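Dipicolinate synthase, B chain (Bacillus cereus, PDB 3MCU) probably acts together with its partner subunit DpaA to convert dihydrodipicolinate to dipicolinate, an NADP-linked oxidation that serves sporulation. Local coordinates at residues Met88-Leu93 against Val124-Ser129; Phe10-Ser15 against Pro38-Thr43; Phe152-Gln157 against Lys185-Val190; Asp132-Asn137 against Asn165-Arg170. All coordinates share one frame; numbering follows the deposited sequence.

Contact 1: Met88-Leu93 against Val124-Ser129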
loop_
_atom_site.group_PDB
_atom_site.type_symbol
_atom_site.label_atom_id
_atom_site.label_comp_id
_atom_site.label_asym_id
_atom_site.label_seq_id
_atom_site.Cartn_x
_atom_site.Cartn_y
_atom_site.Cartn_z
HETATM N N MSE D 88 26.215 -2.255 0.157
HETATM C CA MSE D 88 25.863 -2.058 1.558
HETATM C C MSE D 88 25.227 -3.354 2.058
HETATM O O MSE D 88 24.286 -3.857 1.443
HETATM C CB MSE D 88 24.886 -0.879 1.695
HETATM C CG MSE D 88 24.368 -0.620 3.116
HETATM SE SE MSE D 88 25.797 -0.132 4.365
HETATM C CE MSE D 88 24.850 -0.363 6.085
ATOM N N VAL D 89 25.759 -3.903 3.151
ATOM C CA VAL D 89 25.169 -5.066 3.817
ATOM C C VAL D 89 24.508 -4.615 5.109
ATOM O O VAL D 89 25.080 -3.809 5.847
ATOM C CB VAL D 89 26.239 -6.114 4.217
ATOM C CG1 VAL D 89 25.609 -7.235 5.054
ATOM C CG2 VAL D 89 26.931 -6.684 2.996
ATOM N N ILE D 90 23.300 -5.105 5.377
ATOM C CA ILE D 90 22.699 -4.943 6.700
ATOM C C ILE D 90 22.413 -6.330 7.281
ATOM O O ILE D 90 21.679 -7.124 6.696
ATOM C CB ILE D 90 21.388 -4.136 6.662
ATOM C CG1 ILE D 90 21.564 -2.809 5.906
ATOM C CG2 ILE D 90 20.861 -3.907 8.091
ATOM C CD1 ILE D 90 20.239 -2.008 5.771
ATOM N N ALA D 91 23.012 -6.633 8.421
ATOM C CA ALA D 91 22.923 -7.976 8.945
ATOM C C ALA D 91 23.397 -8.009 10.389
ATOM O O ALA D 91 24.548 -7.694 10.669
ATOM C CB ALA D 91 23.755 -8.929 8.079
ATOM N N PRO D 92 22.500 -8.376 11.315
ATOM C CA PRO D 92 21.104 -8.714 11.012
ATOM C C PRO D 92 20.242 -7.495 10.712
ATOM O O PRO D 92 20.550 -6.380 11.114
ATOM C CB PRO D 92 20.613 -9.371 12.315
ATOM C CG PRO D 92 21.445 -8.748 13.378
ATOM C CD PRO D 92 22.808 -8.528 12.750
ATOM N N LEU D 93 19.158 -7.728 9.990
ATOM C CA LEU D 93 18.178 -6.697 9.709
ATOM C C LEU D 93 16.941 -7.009 10.554
ATOM O O LEU D 93 16.251 -7.995 10.311
ATOM C CB LEU D 93 17.828 -6.731 8.226
ATOM C CG LEU D 93 17.189 -5.529 7.528
ATOM C CD1 LEU D 93 15.832 -5.875 6.964
ATOM C CD2 LEU D 93 17.142 -4.292 8.394
ATOM N N VAL D 124 22.266 -3.144 -2.199
ATOM C CA VAL D 124 22.085 -3.291 -0.766
ATOM C C VAL D 124 21.679 -4.733 -0.539
ATOM O O VAL D 124 20.742 -5.227 -1.177
ATOM C CB VAL D 124 20.965 -2.372 -0.254
ATOM C CG1 VAL D 124 20.622 -2.681 1.178
ATOM C CG2 VAL D 124 21.373 -0.903 -0.412
ATOM N N VAL D 125 22.395 -5.411 0.357
ATOM C CA VAL D 125 22.113 -6.801 0.690
ATOM C C VAL D 125 21.581 -6.870 2.100
ATOM O O VAL D 125 22.203 -6.339 3.030
ATOM C CB VAL D 125 23.389 -7.690 0.604
ATOM C CG1 VAL D 125 23.153 -9.023 1.275
ATOM C CG2 VAL D 125 23.793 -7.893 -0.849
ATOM N N LEU D 126 20.433 -7.522 2.257
ATOM C CA LEU D 126 19.734 -7.584 3.533
ATOM C C LEU D 126 19.686 -9.022 4.055
ATOM O O LEU D 126 19.382 -9.931 3.295
ATOM C CB LEU D 126 18.291 -7.089 3.342
ATOM C CG LEU D 126 18.059 -5.659 2.850
ATOM C CD1 LEU D 126 16.566 -5.366 2.635
ATOM C CD2 LEU D 126 18.665 -4.686 3.859
ATOM N N ALA D 127 19.955 -9.217 5.347
ATOM C CA ALA D 127 19.699 -10.508 6.024
ATOM C C ALA D 127 18.586 -10.379 7.052
ATOM O O ALA D 127 18.823 -9.990 8.202
ATOM C CB ALA D 127 20.965 -11.048 6.703
ATOM N N VAL D 128 17.376 -10.733 6.643
ATOM C CA VAL D 128 16.218 -10.593 7.503
ATOM C C VAL D 128 16.275 -11.471 8.734
ATOM O O VAL D 128 16.856 -12.560 8.725
ATOM C CB VAL D 128 14.922 -10.875 6.737
ATOM C CG1 VAL D 128 14.871 -9.996 5.489
ATOM C CG2 VAL D 128 14.855 -12.325 6.341
ATOM N N SER D 129 15.654 -10.958 9.790
ATOM C CA SER D 129 15.443 -11.671 11.038
ATOM C C SER D 129 14.328 -10.999 11.839
ATOM O O SER D 129 14.576 -10.076 12.604
ATOM C CB SER D 129 16.709 -11.661 11.877
ATOM O OG SER D 129 16.441 -12.251 13.144
#
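I90 and L126 run side by side on one face of two neighbouring parallel strands, and their outer methyls meet, I90 CD1 to L126 CD2, at 3.6 Å. I90 CG1 and L126 CG each lie anti to their own carbonyl carbon (chi1 -51° and -61°), which keeps the two side chains pointing the same way. L93 crosses L126 obliquely, its CG 4.0 Å from the same CD2, so this single methyl serves two partners. V110 and F101, from helices 109-118 and 95-102, pack on this face. The backbones pair tightly here: V125 N binds M88 O at 2.7 Å, I90 N binds V125 O, and A127 N binds I90 O. A cis peptide then precedes P92, and a beta bulge shifts the register by one residue, after which L93 N returns to A127 O at 2.9 Å. Near the bulge A91 CB faces A127 CB at 3.8 Å. The looser end is at S129, which is partly exposed: its N reaches L93 O in only a weak bond (131° at the hydrogen), and nearby L93 CD1 stands 4.5 Å from V128 CG1. V89 and V125, on the other face, also touch lightly and are packed by helix 174-181. Aliphatic side chains thus carry the interior while main-chain bonds pair across the strands, as in the buried middle of the parallel part of the sheet.

Contact 2: Phe10-Ser15 against Pro38-Thr43. With PO4 (phosphate ion), chain J.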
loop_
_atom_site.group_PDB
_atom_site.type_symbol
_atom_site.label_atom_id
_atom_site.label_comp_id
_atom_site.label_asym_id
_atom_site.label_seq_id
_atom_site.Cartn_x
_atom_site.Cartn_y
_atom_site.Cartn_z
ATOM N N PHE D 10 28.976 -2.424 6.151
ATOM C CA PHE D 10 28.412 -3.477 6.964
ATOM C C PHE D 10 27.725 -2.841 8.160
ATOM O O PHE D 10 28.378 -2.313 9.074
ATOM C CB PHE D 10 29.489 -4.475 7.408
ATOM C CG PHE D 10 28.943 -5.828 7.755
ATOM C CD1 PHE D 10 29.192 -6.920 6.941
ATOM C CD2 PHE D 10 28.162 -6.006 8.880
ATOM C CE1 PHE D 10 28.673 -8.170 7.255
ATOM C CE2 PHE D 10 27.646 -7.250 9.197
ATOM C CZ PHE D 10 27.901 -8.330 8.380
ATOM N N GLY D 11 26.399 -2.864 8.123
ATOM C CA GLY D 11 25.597 -2.261 9.172
ATOM C C GLY D 11 24.901 -3.341 9.964
ATOM O O GLY D 11 24.677 -4.449 9.468
ATOM N N PHE D 12 24.588 -3.038 11.212
ATOM C CA PHE D 12 23.865 -3.993 12.032
ATOM C C PHE D 12 22.913 -3.277 12.951
ATOM O O PHE D 12 23.204 -2.193 13.446
ATOM C CB PHE D 12 24.812 -4.919 12.802
ATOM C CG PHE D 12 26.151 -4.325 13.065
ATOM C CD1 PHE D 12 26.412 -3.687 14.260
ATOM C CD2 PHE D 12 27.151 -4.398 12.112
ATOM C CE1 PHE D 12 27.649 -3.133 14.506
ATOM C CE2 PHE D 12 28.400 -3.839 12.343
ATOM C CZ PHE D 12 28.648 -3.205 13.542
ATOM N N THR D 13 21.763 -3.905 13.149
ATOM C CA THR D 13 20.643 -3.308 13.845
ATOM C C THR D 13 20.205 -4.256 14.945
ATOM O O THR D 13 20.395 -5.470 14.824
ATOM C CB THR D 13 19.463 -3.058 12.861
ATOM O OG1 THR D 13 18.957 -4.310 12.380
ATOM C CG2 THR D 13 19.937 -2.236 11.666
ATOM N N GLY D 14 19.634 -3.700 16.017
ATOM C CA GLY D 14 19.082 -4.486 17.110
ATOM C C GLY D 14 19.981 -4.647 18.324
ATOM O O GLY D 14 20.911 -3.868 18.535
ATOM N N SER D 15 19.685 -5.665 19.130
ATOM C CA SER D 15 20.482 -6.010 20.307
ATOM C C SER D 15 21.947 -6.279 19.950
ATOM O O SER D 15 22.254 -6.732 18.847
ATOM C CB SER D 15 19.882 -7.236 21.003
ATOM O OG SER D 15 20.689 -7.666 22.085
ATOM N N PRO D 38 32.302 -0.284 8.708
ATOM C CA PRO D 38 31.229 -0.624 9.656
ATOM C C PRO D 38 30.273 0.539 9.907
ATOM O O PRO D 38 30.689 1.693 9.998
ATOM C CB PRO D 38 31.984 -0.965 10.951
ATOM C CG PRO D 38 33.421 -1.118 10.550
ATOM C CD PRO D 38 33.618 -0.228 9.362
ATOM N N VAL D 39 28.993 0.211 10.023
ATOM C CA VAL D 39 27.964 1.185 10.356
ATOM C C VAL D 39 27.139 0.639 11.521
ATOM O O VAL D 39 26.582 -0.459 11.442
ATOM C CB VAL D 39 27.051 1.454 9.140
ATOM C CG1 VAL D 39 26.089 2.601 9.424
ATOM C CG2 VAL D 39 27.890 1.758 7.910
ATOM N N VAL D 40 27.088 1.390 12.613
ATOM C CA VAL D 40 26.314 0.961 13.775
ATOM C C VAL D 40 25.133 1.889 14.011
ATOM O O VAL D 40 25.282 3.116 14.034
ATOM C CB VAL D 40 27.173 0.890 15.057
ATOM C CG1 VAL D 40 28.270 -0.128 14.892
ATOM C CG2 VAL D 40 27.774 2.246 15.372
ATOM N N SER D 41 23.954 1.301 14.178
ATOM C CA SER D 41 22.743 2.094 14.392
ATOM C C SER D 41 22.637 2.598 15.840
ATOM O O SER D 41 21.656 3.259 16.208
ATOM C CB SER D 41 21.489 1.311 13.974
ATOM O OG SER D 41 21.269 0.189 14.813
ATOM N N TYR D 42 23.647 2.288 16.652
ATOM C CA TYR D 42 23.807 2.930 17.963
ATOM C C TYR D 42 25.092 3.764 18.058
ATOM O O TYR D 42 26.176 3.308 17.685
ATOM C CB TYR D 42 23.697 1.917 19.113
ATOM C CG TYR D 42 22.296 1.367 19.224
ATOM C CD1 TYR D 42 21.198 2.190 18.980
ATOM C CD2 TYR D 42 22.065 0.034 19.551
ATOM C CE1 TYR D 42 19.908 1.704 19.058
ATOM C CE2 TYR D 42 20.777 -0.466 19.639
ATOM C CZ TYR D 42 19.699 0.376 19.389
ATOM O OH TYR D 42 18.408 -0.105 19.471
ATOM N N THR D 43 24.951 4.991 18.558
ATOM C CA THR D 43 26.037 5.973 18.555
ATOM C C THR D 43 27.355 5.443 19.126
ATOM O O THR D 43 27.421 4.332 19.663
ATOM C CB THR D 43 25.630 7.276 19.300
ATOM O OG1 THR D 43 26.529 8.338 18.947
ATOM C CG2 THR D 43 25.630 7.069 20.818
HETATM P P PO4 J . 16.714 -1.012 15.328
HETATM O O1 PO4 J . 18.207 -0.970 15.024
HETATM O O2 PO4 J . 16.261 -2.404 15.713
HETATM O O3 PO4 J . 16.435 -0.037 16.457
HETATM O O4 PO4 J . 15.911 -0.614 14.123
#
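F10 O accepts V39 N at 2.8 Å, from a donor that stands above the carbonyl plane, and one step on F12 N binds V39 O at 3.3 Å. These bonds zip strands 10-12 and 38-40 together in parallel, with their N-to-C directions 20° apart. V39 O is also approached by G11 CA at 3.1 Å, a CA-H...O contact, and it lies over the centre of one face of the F12 ring, 3.8 Å above the plane. The ring runs alongside V40, although the modelled spacing there is too short to be trusted.

Past the strand ends the two chains share a phosphate ion, probably a component of the crystallisation solution. G14 N donates to phosphate O1 at 3.2 Å and S41 OG to the same oxygen at 3.3 Å, one from each segment. S41 OG stands between its own N and carbonyl carbon (chi1 66°), which turns it to the ion. G14 has phi 98°, and at this backbone geometry a CB would jam against the carbonyl oxygen of T13. Y42 brings CE2 to 3.6 Å from G14 O.

Farther out, T13 OG1 is hydrogen-bonded to P92 O and T94 N, fixing this loop to the end of the adjoining strand 87-94, while T94, N96 and S97 add hydrogen bonds to the phosphate. F12 meets Y19 edge-to-face and packs on W57 and I61. Strand 7-12, helix 23-31 and strand 35-40 form a beta-alpha-beta unit with an anion site at the C-terminal strand ends, consistent with a cofactor-phosphate pocket, as in Rossmann-like proteins of the Flavoprotein family.

Contact 3: Phe152-Gln157 against Lys185-Val190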
loop_
_atom_site.group_PDB
_atom_site.type_symbol
_atom_site.label_atom_id
_atom_site.label_comp_id
_atom_site.label_asym_id
_atom_site.label_seq_id
_atom_site.Cartn_x
_atom_site.Cartn_y
_atom_site.Cartn_z
ATOM N N PHE D 152 18.465 -10.160 -1.111
ATOM C CA PHE D 152 18.291 -10.858 0.147
ATOM C C PHE D 152 19.218 -12.048 0.302
ATOM O O PHE D 152 19.435 -12.816 -0.640
ATOM C CB PHE D 152 16.827 -11.298 0.321
ATOM C CG PHE D 152 15.908 -10.178 0.689
ATOM C CD1 PHE D 152 15.640 -9.162 -0.214
ATOM C CD2 PHE D 152 15.299 -10.139 1.924
ATOM C CE1 PHE D 152 14.785 -8.129 0.122
ATOM C CE2 PHE D 152 14.454 -9.111 2.264
ATOM C CZ PHE D 152 14.191 -8.110 1.368
ATOM N N VAL D 153 19.788 -12.181 1.489
ATOM C CA VAL D 153 20.434 -13.427 1.844
ATOM C C VAL D 153 19.291 -14.439 1.941
ATOM O O VAL D 153 18.267 -14.153 2.582
ATOM C CB VAL D 153 21.167 -13.300 3.193
ATOM C CG1 VAL D 153 21.854 -14.631 3.570
ATOM C CG2 VAL D 153 22.181 -12.155 3.144
ATOM N N PRO D 154 19.429 -15.600 1.273
ATOM C CA PRO D 154 18.344 -16.599 1.315
ATOM C C PRO D 154 17.834 -16.820 2.734
ATOM O O PRO D 154 18.628 -16.858 3.684
ATOM C CB PRO D 154 19.019 -17.870 0.771
ATOM C CG PRO D 154 20.086 -17.334 -0.169
ATOM C CD PRO D 154 20.590 -16.076 0.494
ATOM N N PHE D 155 16.521 -16.970 2.875
ATOM C CA PHE D 155 15.885 -16.957 4.189
ATOM C C PHE D 155 14.653 -17.847 4.212
ATOM O O PHE D 155 14.146 -18.267 3.161
ATOM C CB PHE D 155 15.454 -15.528 4.553
ATOM C CG PHE D 155 14.397 -14.966 3.631
ATOM C CD1 PHE D 155 13.040 -15.166 3.895
ATOM C CD2 PHE D 155 14.754 -14.241 2.504
ATOM C CE1 PHE D 155 12.073 -14.661 3.050
ATOM C CE2 PHE D 155 13.785 -13.711 1.652
ATOM C CZ PHE D 155 12.451 -13.922 1.917
ATOM N N GLY D 156 14.163 -18.108 5.417
ATOM C CA GLY D 156 12.950 -18.886 5.606
ATOM C C GLY D 156 12.526 -18.970 7.060
ATOM O O GLY D 156 13.073 -18.284 7.914
ATOM N N GLN D 157 11.554 -19.833 7.340
ATOM C CA GLN D 157 11.127 -20.086 8.711
ATOM C C GLN D 157 12.211 -20.824 9.504
ATOM O O GLN D 157 12.724 -21.843 9.055
ATOM C CB GLN D 157 9.830 -20.886 8.701
ATOM C CG GLN D 157 8.697 -20.145 8.008
ATOM C CD GLN D 157 7.390 -20.912 8.033
ATOM O OE1 GLN D 157 7.089 -21.660 7.108
ATOM N NE2 GLN D 157 6.606 -20.727 9.095
ATOM N N LYS D 185 22.754 -9.687 -9.396
ATOM C CA LYS D 185 21.910 -10.872 -9.421
ATOM C C LYS D 185 21.496 -11.276 -8.016
ATOM O O LYS D 185 22.261 -11.111 -7.056
ATOM C CB LYS D 185 22.628 -12.037 -10.084
ATOM C CG LYS D 185 23.624 -11.641 -11.157
ATOM C CD LYS D 185 22.937 -11.208 -12.449
ATOM C CE LYS D 185 22.887 -12.382 -13.414
ATOM N NZ LYS D 185 24.071 -13.273 -13.173
ATOM N N GLN D 186 20.289 -11.825 -7.901
ATOM C CA GLN D 186 19.821 -12.391 -6.642
ATOM C C GLN D 186 20.296 -13.849 -6.529
ATOM O O GLN D 186 20.035 -14.649 -7.421
ATOM C CB GLN D 186 18.284 -12.269 -6.561
ATOM C CG GLN D 186 17.603 -13.006 -5.392
ATOM C CD GLN D 186 18.077 -12.520 -4.035
ATOM O OE1 GLN D 186 17.895 -11.348 -3.681
ATOM N NE2 GLN D 186 18.696 -13.420 -3.256
ATOM N N LEU D 187 21.010 -14.186 -5.454
ATOM C CA LEU D 187 21.410 -15.575 -5.187
ATOM C C LEU D 187 20.205 -16.514 -5.043
ATOM O O LEU D 187 19.298 -16.242 -4.250
ATOM C CB LEU D 187 22.263 -15.659 -3.923
ATOM C CG LEU D 187 22.614 -17.095 -3.481
ATOM C CD1 LEU D 187 23.470 -17.811 -4.527
ATOM C CD2 LEU D 187 23.299 -17.130 -2.123
ATOM N N GLN D 188 20.197 -17.609 -5.807
ATOM C CA GLN D 188 19.099 -18.572 -5.760
ATOM C C GLN D 188 19.584 -19.909 -5.215
ATOM O O GLN D 188 20.755 -20.240 -5.360
ATOM C CB GLN D 188 18.502 -18.791 -7.154
ATOM C CG GLN D 188 17.943 -17.543 -7.844
ATOM C CD GLN D 188 16.813 -16.871 -7.077
ATOM O OE1 GLN D 188 16.462 -15.744 -7.376
ATOM N NE2 GLN D 188 16.246 -17.561 -6.089
ATOM N N PRO D 189 18.690 -20.688 -4.577
ATOM C CA PRO D 189 17.307 -20.334 -4.216
ATOM C C PRO D 189 17.238 -19.315 -3.088
ATOM O O PRO D 189 18.027 -19.376 -2.152
ATOM C CB PRO D 189 16.704 -21.668 -3.762
ATOM C CG PRO D 189 17.877 -22.512 -3.365
ATOM C CD PRO D 189 18.991 -22.103 -4.292
ATOM N N VAL D 190 16.301 -18.379 -3.179
ATOM C CA VAL D 190 16.246 -17.315 -2.197
ATOM C C VAL D 190 15.285 -17.678 -1.059
ATOM O O VAL D 190 15.440 -17.212 0.067
ATOM C CB VAL D 190 15.894 -15.948 -2.849
ATOM C CG1 VAL D 190 14.412 -15.898 -3.234
ATOM C CG2 VAL D 190 16.238 -14.796 -1.910
#
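The loop after helix 174-181 packs along strand 150-156 here, and the Q186 amide grips both backbone polar atoms of F152. F152 N donates to Q186 OE1 at 2.9 Å, in the carbonyl plane and on a lone pair. In return Q186 NE2 donates to F152 O at 2.8 Å, and both bonds are nearly straight at the hydrogen. The primary amide thus pairs with N and O of F152 as one residue of an antiparallel strand would. Its bend at chi2 (60°) folds the amide toward F152, and the second N-H of NE2 goes to L187 O at 3.1 Å. Both acceptors lie within about 5° of the amide plane, so three bonds fix the rotation of this group.

Farther along, the loop pairs through its main chain: F155 N binds V190 O at 3.0 Å, and the same carbonyl is approached by P154 CA. P154 meets the loop at two places. Its CB meets P189 O at 3.4 Å, while its CG touches L187 CD2 at 3.8 Å, the two side chains crossing at about a right angle. V190 CG2 lies more loosely by F152 CB, at 4.2 Å. The peptide before P189 is cis.

Q157 of this segment bonds through OE1 to V191 N of the second subunit. Within the chain the F152 ring packs on L141, L144 and M145 of helix 138-145, P154 and L187 touch T177 of helix 174-181, and strand 150-156 pairs in parallel with strand 124-130 and antiparallel with strand 167-169.

Contact 4: Asp132-Asn137 against Asn165-Arg170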
loop_
_atom_site.group_PDB
_atom_site.type_symbol
_atom_site.label_atom_id
_atom_site.label_comp_id
_atom_site.label_asym_id
_atom_site.label_seq_id
_atom_site.Cartn_x
_atom_site.Cartn_y
_atom_site.Cartn_z
ATOM N N ASP D 132 7.806 -11.446 12.841
ATOM C CA ASP D 132 6.552 -11.046 12.177
ATOM C C ASP D 132 6.659 -10.999 10.663
ATOM O O ASP D 132 5.838 -10.363 10.001
ATOM C CB ASP D 132 6.000 -9.706 12.708
ATOM C CG ASP D 132 6.962 -8.523 12.524
ATOM O OD1 ASP D 132 8.026 -8.653 11.878
ATOM O OD2 ASP D 132 6.650 -7.429 13.046
ATOM N N ALA D 133 7.662 -11.679 10.117
ATOM C CA ALA D 133 7.894 -11.665 8.677
ATOM C C ALA D 133 6.689 -12.135 7.854
ATOM O O ALA D 133 6.466 -11.632 6.755
ATOM C CB ALA D 133 9.147 -12.474 8.321
ATOM N N LEU D 134 5.933 -13.108 8.364
ATOM C CA LEU D 134 4.746 -13.601 7.662
ATOM C C LEU D 134 3.480 -13.050 8.295
ATOM O O LEU D 134 2.372 -13.528 8.028
ATOM C CB LEU D 134 4.673 -15.132 7.663
ATOM C CG LEU D 134 5.758 -15.986 6.993
ATOM C CD1 LEU D 134 5.600 -17.457 7.421
ATOM C CD2 LEU D 134 5.769 -15.843 5.460
ATOM N N GLY D 135 3.642 -12.058 9.162
ATOM C CA GLY D 135 2.506 -11.324 9.685
ATOM C C GLY D 135 2.508 -9.946 9.048
ATOM O O GLY D 135 2.563 -9.821 7.820
ATOM N N LEU D 136 2.487 -8.914 9.880
ATOM C CA LEU D 136 2.452 -7.541 9.387
ATOM C C LEU D 136 3.696 -7.100 8.602
ATOM O O LEU D 136 3.630 -6.141 7.838
ATOM C CB LEU D 136 2.225 -6.571 10.543
ATOM C CG LEU D 136 0.791 -6.439 11.059
ATOM C CD1 LEU D 136 0.770 -5.614 12.338
ATOM C CD2 LEU D 136 -0.106 -5.829 9.973
ATOM N N ASN D 137 4.828 -7.773 8.789
ATOM C CA ASN D 137 6.035 -7.298 8.136
ATOM C C ASN D 137 6.187 -7.853 6.720
ATOM O O ASN D 137 7.070 -7.438 5.976
ATOM C CB ASN D 137 7.277 -7.571 8.994
ATOM C CG ASN D 137 8.162 -6.336 9.153
ATOM O OD1 ASN D 137 8.148 -5.435 8.314
ATOM N ND2 ASN D 137 8.939 -6.295 10.236
ATOM N N ASN D 165 5.322 -17.101 12.543
ATOM C CA ASN D 165 5.454 -16.033 11.548
ATOM C C ASN D 165 6.901 -15.575 11.343
ATOM O O ASN D 165 7.145 -14.606 10.632
ATOM C CB ASN D 165 4.554 -14.837 11.869
ATOM C CG ASN D 165 3.064 -15.137 11.639
ATOM O OD1 ASN D 165 2.702 -16.157 11.049
ATOM N ND2 ASN D 165 2.200 -14.240 12.107
ATOM N N SER D 166 7.850 -16.287 11.960
ATOM C CA SER D 166 9.258 -15.884 11.914
ATOM C C SER D 166 10.019 -16.312 10.645
ATOM O O SER D 166 9.869 -17.431 10.151
ATOM C CB SER D 166 10.002 -16.351 13.164
ATOM O OG SER D 166 11.333 -15.850 13.195
HETATM N N MSE D 167 10.827 -15.398 10.115
HETATM C CA MSE D 167 11.780 -15.745 9.070
HETATM C C MSE D 167 13.121 -15.069 9.314
HETATM O O MSE D 167 13.182 -13.976 9.868
HETATM C CB MSE D 167 11.235 -15.473 7.667
HETATM C CG MSE D 167 10.007 -16.338 7.338
HETATM SE SE MSE D 167 9.591 -16.386 5.432
HETATM C CE MSE D 167 9.259 -14.476 5.181
ATOM N N VAL D 168 14.187 -15.757 8.916
ATOM C CA VAL D 168 15.547 -15.420 9.282
ATOM C C VAL D 168 16.451 -15.922 8.164
ATOM O O VAL D 168 16.244 -17.007 7.621
ATOM C CB VAL D 168 15.964 -16.122 10.589
ATOM C CG1 VAL D 168 17.420 -15.823 10.924
ATOM C CG2 VAL D 168 15.053 -15.713 11.754
ATOM N N ALA D 169 17.432 -15.114 7.797
ATOM C CA ALA D 169 18.358 -15.496 6.748
ATOM C C ALA D 169 19.319 -16.590 7.218
ATOM O O ALA D 169 19.595 -16.720 8.405
ATOM C CB ALA D 169 19.146 -14.293 6.298
ATOM N N ARG D 170 19.809 -17.370 6.264
ATOM C CA ARG D 170 20.980 -18.206 6.480
ATOM C C ARG D 170 22.214 -17.308 6.379
ATOM O O ARG D 170 22.734 -17.096 5.284
ATOM C CB ARG D 170 21.035 -19.329 5.422
ATOM C CG ARG D 170 19.904 -20.373 5.527
ATOM C CD ARG D 170 19.996 -21.432 4.428
ATOM N NE ARG D 170 21.289 -22.117 4.468
ATOM C CZ ARG D 170 21.768 -22.877 3.490
ATOM N NH1 ARG D 170 22.957 -23.424 3.624
ATOM N NH2 ARG D 170 21.060 -23.092 2.385
HETATM O O HOH W 1 0.069 -14.246 9.556
#
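M167, a selenomethionine, folds its side chain over A133 and L134, which both turn their CB toward segment 165-170. Its CB starts 3.7 Å from A133 CB, and CG continues past the same methyl. SE then reaches L134 CD2 at 3.9 Å. A bend at the last torsion (chi3 -61°) swings CE back, leaving it 3.7 Å from A133 CB and close to L134 CD2 as well. The A133 methyl is thus clasped by both ends of the M167 chain, while the L134 side chain crosses that of M167 at about a right angle.

N165 supplies the polar half of the contact. Its O accepts L134 N at 3.0 Å with good linearity (161°), and its side-chain amide lies beside the next peptide, ND2 being 3.8 Å from G135 CA. A water donates to L134 O at 2.9 Å and takes a weak bond from N165 ND2, marking the wetter margin. D132 ties the loop from within: its O accepts G135 N and N137 N from opposite faces of the carbonyl plane. D132 OD1 takes N137 ND2 at 3.0 Å and is also bonded to T130 OG1.

M142 and M145 of the second subunit pack on M167 and L134 respectively, extending the apolar patch across the interface. The arrangement is a type I beta turn, D132 to G135, leading from strand 124-130 toward helix 138-145, held against segment 165-170, which runs into the antiparallel strand 167-169.

From the N terminus, contact 2 closes first, joining strands 7-12 and 35-40 around helix 23-31. Contact 1 follows in series, bringing strand 87-94 beside 124-130 after helices 95-102 and 109-118; it touches contact 2 because strand 87-94 also adjoins 7-12. The last two contacts cross: 132-137 opens contact 4, 152-157 opens contact 3, then 165-170 closes the former and 185-190 the latter. They meet where strands 150-156 and 167-169 run antiparallel, both beside strand 124-130 of contact 1, and both reach the second subunit. Contact 2 does not touch them; its centre is about 22 Å from that of contact 3, on the opposite side of the chain's centre.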